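Oxidoreductase, short-chain dehydrogenase/reductase family (Aeromonas hydrophila subsp. hydrophila, PDB 3L6E) probably works as an NAD(P)-dependent short-chain dehydrogenase/reductase, tentatively assigned to the reduction of 3-dehydrosphinganine in sphingolipid metabolism. Local coordinates at residues 18-23 and 28-33; 42-45 and 51-54; 130-135 and 157-162. One frame throughout, in Å; residues are numbered along the deposited sequence.

How the contacts relate
All three contacts pack a helix on a strand of one parallel, Rossmann-type sheet. Contacts 1 and 2 belong to successive beta-alpha-beta units, and their centres lie about 9 Å apart. They meet near one edge of the sheet, where Met32 N to Ile52 O and Ile54 N to Met32 O, each 2.8 Å, are probable hydrogen bonds joining strands 29-34 and 51-55. Contact 3 lies on the other side of the chain's centre; its own centre is about 20 Å from that of contact 1 and about 26 Å from that of contact 2. As in other short-chain dehydrogenases, helix 14-25 of contact 1 probably follows the dinucleotide-binding turn, whereas contact 3 belongs to the half that usually supplies the catalytic residues.

Contact 1. Residues 18-23 and 28-33; sequences ALTIGL and HQVSMM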
loop_
_atom_site.group_PDB
_atom_site.type_symbol
_atom_site.label_atom_id
_atom_site.label_comp_id
_atom_site.label_asym_id
_atom_site.label_seq_id
_atom_site.Cartn_x
_atom_site.Cartn_y
_atom_site.Cartn_z
ATOM N N ALA A 18 1.476 -10.043 15.920
ATOM C CA ALA A 18 0.199 -9.625 15.338
ATOM C C ALA A 18 -0.032 -10.241 13.950
ATOM O O ALA A 18 -1.140 -10.665 13.618
ATOM C CB ALA A 18 0.098 -8.083 15.271
ATOM N N LEU A 19 1.014 -10.253 13.136
ATOM C CA LEU A 19 0.927 -10.840 11.813
ATOM C C LEU A 19 0.658 -12.334 11.900
ATOM O O LEU A 19 -0.128 -12.842 11.127
ATOM C CB LEU A 19 2.192 -10.579 10.993
ATOM C CG LEU A 19 2.491 -9.156 10.489
ATOM C CD1 LEU A 19 3.965 -9.009 10.185
ATOM C CD2 LEU A 19 1.658 -8.788 9.269
ATOM N N THR A 20 1.309 -13.026 12.841
ATOM C CA THR A 20 1.141 -14.466 13.003
ATOM C C THR A 20 -0.290 -14.758 13.392
ATOM O O THR A 20 -0.928 -15.606 12.784
ATOM C CB THR A 20 2.089 -15.074 14.047
ATOM O OG1 THR A 20 3.440 -14.883 13.641
ATOM C CG2 THR A 20 1.847 -16.589 14.212
ATOM N N ILE A 21 -0.784 -14.039 14.401
ATOM C CA ILE A 21 -2.156 -14.163 14.869
ATOM C C ILE A 21 -3.155 -13.967 13.733
ATOM O O ILE A 21 -4.098 -14.745 13.591
ATOM C CB ILE A 21 -2.475 -13.195 16.051
ATOM C CG1 ILE A 21 -1.550 -13.481 17.241
ATOM C CG2 ILE A 21 -3.968 -13.295 16.438
ATOM C CD1 ILE A 21 -1.676 -12.538 18.411
ATOM N N GLY A 22 -2.925 -12.938 12.921
ATOM C CA GLY A 22 -3.843 -12.550 11.851
ATOM C C GLY A 22 -3.964 -13.570 10.745
ATOM O O GLY A 22 -5.064 -13.818 10.249
ATOM N N LEU A 23 -2.829 -14.148 10.350
ATOM C CA LEU A 23 -2.774 -15.197 9.332
ATOM C C LEU A 23 -3.411 -16.485 9.846
ATOM O O LEU A 23 -4.010 -17.241 9.082
ATOM C CB LEU A 23 -1.315 -15.471 8.926
ATOM C CG LEU A 23 -0.530 -14.401 8.156
ATOM C CD1 LEU A 23 0.970 -14.501 8.409
ATOM C CD2 LEU A 23 -0.826 -14.436 6.660
ATOM N N HIS A 28 -4.512 -19.827 8.010
ATOM C CA HIS A 28 -3.185 -20.296 7.562
ATOM C C HIS A 28 -2.442 -21.057 8.666
ATOM O O HIS A 28 -2.720 -20.868 9.843
ATOM C CB HIS A 28 -2.296 -19.115 7.150
ATOM C CG HIS A 28 -2.661 -18.465 5.846
ATOM N ND1 HIS A 28 -3.376 -17.287 5.777
ATOM C CD2 HIS A 28 -2.330 -18.778 4.567
ATOM C CE1 HIS A 28 -3.502 -16.924 4.511
ATOM N NE2 HIS A 28 -2.874 -17.810 3.757
ATOM N N GLN A 29 -1.488 -21.901 8.277
ATOM C CA GLN A 29 -0.521 -22.481 9.201
ATOM C C GLN A 29 0.742 -21.638 9.172
ATOM O O GLN A 29 1.157 -21.163 8.121
ATOM C CB GLN A 29 -0.150 -23.904 8.785
ATOM C CG GLN A 29 -1.312 -24.870 8.674
ATOM C CD GLN A 29 -1.705 -25.442 10.010
ATOM O OE1 GLN A 29 -2.438 -24.809 10.780
ATOM N NE2 GLN A 29 -1.228 -26.648 10.300
ATOM N N VAL A 30 1.387 -21.469 10.317
ATOM C CA VAL A 30 2.486 -20.506 10.365
ATOM C C VAL A 30 3.726 -21.079 11.019
ATOM O O VAL A 30 3.663 -21.519 12.151
ATOM C CB VAL A 30 2.053 -19.184 11.068
ATOM C CG1 VAL A 30 3.181 -18.200 11.078
ATOM C CG2 VAL A 30 0.871 -18.574 10.370
ATOM N N SER A 31 4.840 -21.095 10.288
ATOM C CA SER A 31 6.122 -21.449 10.881
ATOM C C SER A 31 6.745 -20.175 11.450
ATOM O O SER A 31 7.189 -19.292 10.694
ATOM C CB SER A 31 7.048 -22.072 9.846
ATOM O OG SER A 31 6.648 -23.388 9.555
HETATM N N MSE A 32 6.737 -20.064 12.770
HETATM C CA MSE A 32 7.250 -18.861 13.433
HETATM C C MSE A 32 8.755 -18.969 13.637
HETATM O O MSE A 32 9.222 -19.886 14.296
HETATM C CB MSE A 32 6.558 -18.661 14.785
HETATM C CG MSE A 32 5.042 -18.678 14.723
HETATM SE SE MSE A 32 4.221 -18.456 16.477
HETATM C CE MSE A 32 5.036 -19.953 17.415
HETATM N N MSE A 33 9.514 -18.038 13.082
HETATM C CA MSE A 33 10.954 -18.003 13.362
HETATM C C MSE A 33 11.334 -16.806 14.220
HETATM O O MSE A 33 10.927 -15.688 13.928
HETATM C CB MSE A 33 11.765 -17.994 12.076
HETATM C CG MSE A 33 11.556 -19.251 11.235
HETATM SE SE MSE A 33 12.618 -19.173 9.617
HETATM C CE MSE A 33 11.933 -20.814 8.775
#
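Leu23 and His28 meet through one carbonyl oxygen. His28 N donates to Leu23 O over 2.8 Å with an N-H...O angle of 157°, the donor tilted somewhat from the carbonyl plane. The same oxygen lies at the edge of the imidazole, in its plane, where His28 ND1 reaches it at 3.4 Å in a weak, bent bond. Two donors of a single residue thus converge on an oxygen of the helix's last turn. The ring is brought there by its CG standing beside the backbone N (chi1 -73°), and Leu23 CD2 packs against ND1 at 3.9 Å.

Further along the strand the contact is apolar. Thr20 CG2 enters between two partners, Val30 CG1 at 3.8 Å and Met32 SE, a selenomethionine selenium, also at 3.8 Å; the Met32 chain crosses the threonine at about a right angle. The other methyl of Val30, CG2, sits 4.1 Å from Leu23 CB, so the valine fork spans one helical turn. Thr20 can offer its methyl to the strand because OG1 is turned back to bond with Gly16 O, a turn earlier.

Helix 14-25 and strand 29-34 run nearly antiparallel here, at 158° with local axes 8.5 Å apart. Val51 of strand 51-55 touches Thr20, Val30 and Met32, helix 37-47 covers Met32 through Leu40, and Leu208 of helix 200-210 packs on Leu23.

Contact 2. Residues 42-45 and 51-54; sequences QQEL and VIGI. Unlike the reference sequence in segment 42-45: Gln42 (reference Glu), Leu45 (reference Glu).
The carboxylate of Glu44 presents one face to the strand, and the peptide nitrogen of Gly53 lies over it. Gly53 N is 3.5 Å from Glu44 CD, nearly straight above that carbon, and also 3.5 Å from Glu44 OE2. Ile52 CA is on the same face, 3.7 Å from Glu44 OE2, while Ile52 CG2 approaches that oxygen obliquely at 4.1 Å. The opposite face is turned from the strand. The Ile52-Gly53 peptide plane is steeply inclined to the carboxylate, so the two groups do not stack; the amide N-H is directed at the face.

An extended chain carries the acid group across: chi2 of Glu44 is near anti at -168°, and chi3 of -78° turns the carboxylate broadside to the strand. Gly53 has no side chain, which allows this close approach over its backbone. Nearer the helix axis, Val51 CG2 packs 4.1 Å from Glu44 CA and an equal 4.1 Å from Gln43 O. Gln43 heads toward the strand and also touches Met32 of strand 29-34 and Arg17 of helix 14-25.

The amide meets the carboxylate from above its plane, at contact distance, which is consistent with a mild electrostatic attraction; the approach does not amount to a hydrogen bond. The acid group is only partly buried, so solvent may ease its charge in part, and van der Waals contact joins helix to strand.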
loop_
_atom_site.group_PDB
_atom_site.type_symbol
_atom_site.label_atom_id
_atom_site.label_comp_id
_atom_site.label_asym_id
_atom_site.label_seq_id
_atom_site.Cartn_x
_atom_site.Cartn_y
_atom_site.Cartn_z
ATOM N N GLN A 42 5.059 -18.873 24.113
ATOM C CA GLN A 42 3.850 -18.158 24.528
ATOM C C GLN A 42 2.868 -18.133 23.349
ATOM O O GLN A 42 1.661 -18.225 23.532
ATOM C CB GLN A 42 4.191 -16.745 25.079
ATOM C CG GLN A 42 3.668 -15.528 24.285
ATOM C CD GLN A 42 4.393 -14.184 24.588
ATOM O OE1 GLN A 42 4.170 -13.184 23.890
ATOM N NE2 GLN A 42 5.264 -14.171 25.604
ATOM N N GLN A 43 3.409 -18.040 22.136
ATOM C CA GLN A 43 2.603 -18.057 20.933
ATOM C C GLN A 43 2.083 -19.468 20.616
ATOM O O GLN A 43 0.960 -19.622 20.120
ATOM C CB GLN A 43 3.389 -17.474 19.761
ATOM C CG GLN A 43 3.661 -15.969 19.840
ATOM C CD GLN A 43 2.415 -15.116 19.658
ATOM O OE1 GLN A 43 1.806 -14.664 20.642
ATOM N NE2 GLN A 43 2.036 -14.872 18.399
ATOM N N GLU A 44 2.898 -20.486 20.888
ATOM C CA GLU A 44 2.477 -21.876 20.718
ATOM C C GLU A 44 1.332 -22.228 21.680
ATOM O O GLU A 44 0.373 -22.890 21.285
ATOM C CB GLU A 44 3.666 -22.855 20.862
ATOM C CG GLU A 44 4.556 -22.927 19.611
ATOM C CD GLU A 44 5.553 -24.091 19.621
ATOM O OE1 GLU A 44 6.594 -23.995 20.314
ATOM O OE2 GLU A 44 5.310 -25.090 18.912
ATOM N N LEU A 45 1.434 -21.736 22.919
ATOM C CA LEU A 45 0.401 -21.887 23.958
ATOM C C LEU A 45 -0.906 -21.200 23.551
ATOM O O LEU A 45 -1.999 -21.703 23.817
ATOM C CB LEU A 45 0.913 -21.309 25.288
ATOM C CG LEU A 45 0.388 -21.844 26.628
ATOM C CD1 LEU A 45 1.544 -22.160 27.573
ATOM C CD2 LEU A 45 -0.593 -20.877 27.289
ATOM N N VAL A 51 0.567 -23.459 14.542
ATOM C CA VAL A 51 1.909 -22.884 14.417
ATOM C C VAL A 51 2.976 -23.807 14.990
ATOM O O VAL A 51 2.675 -24.716 15.751
ATOM C CB VAL A 51 2.028 -21.510 15.161
ATOM C CG1 VAL A 51 1.091 -20.441 14.548
ATOM C CG2 VAL A 51 1.767 -21.685 16.651
ATOM N N ILE A 52 4.222 -23.550 14.610
ATOM C CA ILE A 52 5.383 -24.055 15.337
ATOM C C ILE A 52 6.381 -22.932 15.556
ATOM O O ILE A 52 6.556 -22.063 14.694
ATOM C CB ILE A 52 6.154 -25.138 14.565
ATOM C CG1 ILE A 52 5.931 -24.954 13.070
ATOM C CG2 ILE A 52 5.778 -26.505 15.043
ATOM C CD1 ILE A 52 7.157 -25.106 12.256
ATOM N N GLY A 53 7.058 -22.993 16.695
ATOM C CA GLY A 53 8.186 -22.127 16.982
ATOM C C GLY A 53 9.477 -22.805 16.572
ATOM O O GLY A 53 9.838 -23.853 17.107
ATOM N N ILE A 54 10.152 -22.214 15.595
ATOM C CA ILE A 54 11.508 -22.606 15.249
ATOM C C ILE A 54 12.423 -21.519 15.800
ATOM O O ILE A 54 12.321 -20.356 15.416
ATOM C CB ILE A 54 11.688 -22.709 13.712
ATOM C CG1 ILE A 54 10.764 -23.776 13.129
ATOM C CG2 ILE A 54 13.139 -22.977 13.354
ATOM C CD1 ILE A 54 10.288 -23.428 11.744
#

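Contact 3. Residues 130-135 and 157-162; sequences LANVLS and GFLESL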
loop_
_atom_site.group_PDB
_atom_site.type_symbol
_atom_site.label_atom_id
_atom_site.label_comp_id
_atom_site.label_asym_id
_atom_site.label_seq_id
_atom_site.Cartn_x
_atom_site.Cartn_y
_atom_site.Cartn_z
ATOM N N LEU A 130 7.610 -13.180 -1.294
ATOM C CA LEU A 130 8.630 -12.769 -0.333
ATOM C C LEU A 130 8.313 -11.361 0.121
ATOM O O LEU A 130 8.514 -10.380 -0.622
ATOM C CB LEU A 130 10.058 -12.800 -0.904
ATOM C CG LEU A 130 11.137 -12.162 -0.009
ATOM C CD1 LEU A 130 11.328 -12.917 1.286
ATOM C CD2 LEU A 130 12.495 -12.002 -0.735
ATOM N N ALA A 131 7.824 -11.267 1.348
ATOM C CA ALA A 131 7.379 -9.985 1.868
ATOM C C ALA A 131 8.349 -9.580 2.934
ATOM O O ALA A 131 8.655 -10.366 3.821
ATOM C CB ALA A 131 5.970 -10.079 2.413
ATOM N N ASN A 132 8.854 -8.358 2.814
ATOM C CA ASN A 132 9.808 -7.829 3.763
ATOM C C ASN A 132 9.230 -6.629 4.501
ATOM O O ASN A 132 8.616 -5.745 3.883
ATOM C CB ASN A 132 11.088 -7.432 3.062
ATOM C CG ASN A 132 12.081 -8.549 3.000
ATOM O OD1 ASN A 132 12.822 -8.803 3.939
ATOM N ND2 ASN A 132 12.118 -9.221 1.874
ATOM N N VAL A 133 9.432 -6.616 5.814
ATOM C CA VAL A 133 9.011 -5.506 6.658
ATOM C C VAL A 133 10.225 -4.624 6.954
ATOM O O VAL A 133 11.193 -5.066 7.567
ATOM C CB VAL A 133 8.370 -5.973 7.989
ATOM C CG1 VAL A 133 7.872 -4.765 8.801
ATOM C CG2 VAL A 133 7.211 -6.884 7.714
ATOM N N LEU A 134 10.185 -3.396 6.454
ATOM C CA LEU A 134 11.194 -2.407 6.777
ATOM C C LEU A 134 10.592 -1.422 7.811
ATOM O O LEU A 134 10.256 -0.286 7.498
ATOM C CB LEU A 134 11.701 -1.727 5.492
ATOM C CG LEU A 134 12.420 -2.597 4.431
ATOM C CD1 LEU A 134 11.473 -3.537 3.660
ATOM C CD2 LEU A 134 13.136 -1.709 3.442
ATOM N N SER A 135 10.429 -1.889 9.046
ATOM C CA SER A 135 9.696 -1.122 10.066
ATOM C C SER A 135 10.494 0.069 10.606
ATOM O O SER A 135 11.729 0.082 10.555
ATOM C CB SER A 135 9.217 -2.029 11.199
ATOM O OG SER A 135 10.304 -2.690 11.823
ATOM N N GLY A 157 17.737 -1.146 -0.872
ATOM C CA GLY A 157 18.661 -1.227 -2.006
ATOM C C GLY A 157 18.753 -2.667 -2.485
ATOM O O GLY A 157 18.483 -2.958 -3.638
ATOM N N PHE A 158 19.090 -3.562 -1.566
ATOM C CA PHE A 158 19.201 -4.989 -1.844
ATOM C C PHE A 158 17.924 -5.553 -2.480
ATOM O O PHE A 158 17.981 -6.168 -3.537
ATOM C CB PHE A 158 19.546 -5.778 -0.563
ATOM C CG PHE A 158 19.471 -7.275 -0.742
ATOM C CD1 PHE A 158 20.483 -7.961 -1.407
ATOM C CD2 PHE A 158 18.375 -7.990 -0.283
ATOM C CE1 PHE A 158 20.406 -9.341 -1.591
ATOM C CE2 PHE A 158 18.282 -9.369 -0.475
ATOM C CZ PHE A 158 19.310 -10.047 -1.120
ATOM N N LEU A 159 16.784 -5.314 -1.852
ATOM C CA LEU A 159 15.519 -5.952 -2.267
ATOM C C LEU A 159 14.965 -5.496 -3.608
ATOM O O LEU A 159 14.487 -6.327 -4.383
ATOM C CB LEU A 159 14.444 -5.799 -1.200
ATOM C CG LEU A 159 14.728 -6.444 0.149
ATOM C CD1 LEU A 159 13.723 -5.906 1.150
ATOM C CD2 LEU A 159 14.711 -7.984 0.087
ATOM N N GLU A 160 15.020 -4.189 -3.873
ATOM C CA GLU A 160 14.547 -3.640 -5.154
ATOM C C GLU A 160 15.473 -4.039 -6.293
ATOM O O GLU A 160 15.059 -4.097 -7.447
ATOM C CB GLU A 160 14.418 -2.108 -5.101
ATOM C CG GLU A 160 13.256 -1.598 -4.212
ATOM C CD GLU A 160 13.059 -0.083 -4.255
ATOM O OE1 GLU A 160 13.806 0.609 -4.987
ATOM O OE2 GLU A 160 12.147 0.422 -3.560
ATOM N N SER A 161 16.736 -4.270 -5.956
ATOM C CA SER A 161 17.710 -4.791 -6.893
ATOM C C SER A 161 17.468 -6.288 -7.108
ATOM O O SER A 161 17.651 -6.799 -8.214
ATOM C CB SER A 161 19.122 -4.530 -6.381
ATOM O OG SER A 161 20.072 -5.278 -7.102
ATOM N N LEU A 162 17.054 -6.985 -6.052
ATOM C CA LEU A 162 16.717 -8.397 -6.176
ATOM C C LEU A 162 15.420 -8.577 -6.960
ATOM O O LEU A 162 15.305 -9.503 -7.777
ATOM C CB LEU A 162 16.604 -9.067 -4.803
ATOM C CG LEU A 162 16.265 -10.564 -4.785
ATOM C CD1 LEU A 162 17.266 -11.362 -5.641
ATOM C CD2 LEU A 162 16.253 -11.087 -3.370
#
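Leu159 lays both of its methyls on one face of the flat Asn132 amide. Leu159 CD1 stands almost directly above Asn132 CG at 3.6 Å and is equally close, 3.6 Å, to Asn132 CB. Leu159 CD2 covers the nitrogen end of the same face, 3.4 Å from Asn132 ND2. The isopropyl fork therefore straddles the amide from CB to ND2, crossing it at a slant, with carbon over the face and no polar partner from residues 157-162. The amide is broadside to the helix because chi2 of Asn132 is -83°, close to perpendicular. Its oxygen, Asn132 OD1, looks elsewhere, to a weak hydrogen bond with His83 ND1 of strand 80-84, which would help fix which end of the amide carries the nitrogen.

Leu134, two residues on along the strand, adds the second meeting. Its CD1 lies 4.1 Å from Leu159 CD1, the two side chains sliding past each other in opposite directions. One methyl of Leu159 thus serves both strand residues, while the other is given to the amide.

On the opposite side of the strand Val133 points away from helix 145-165 and packs on Leu15 of helix 14-25, so the strand is covered from both faces. Inner strand 128-137 followed by helix 145-165 and strand 171-181 makes a beta-alpha-beta unit, and helices on both sides of a parallel sheet are the layout of the Rossmann fold in short-chain dehydrogenases.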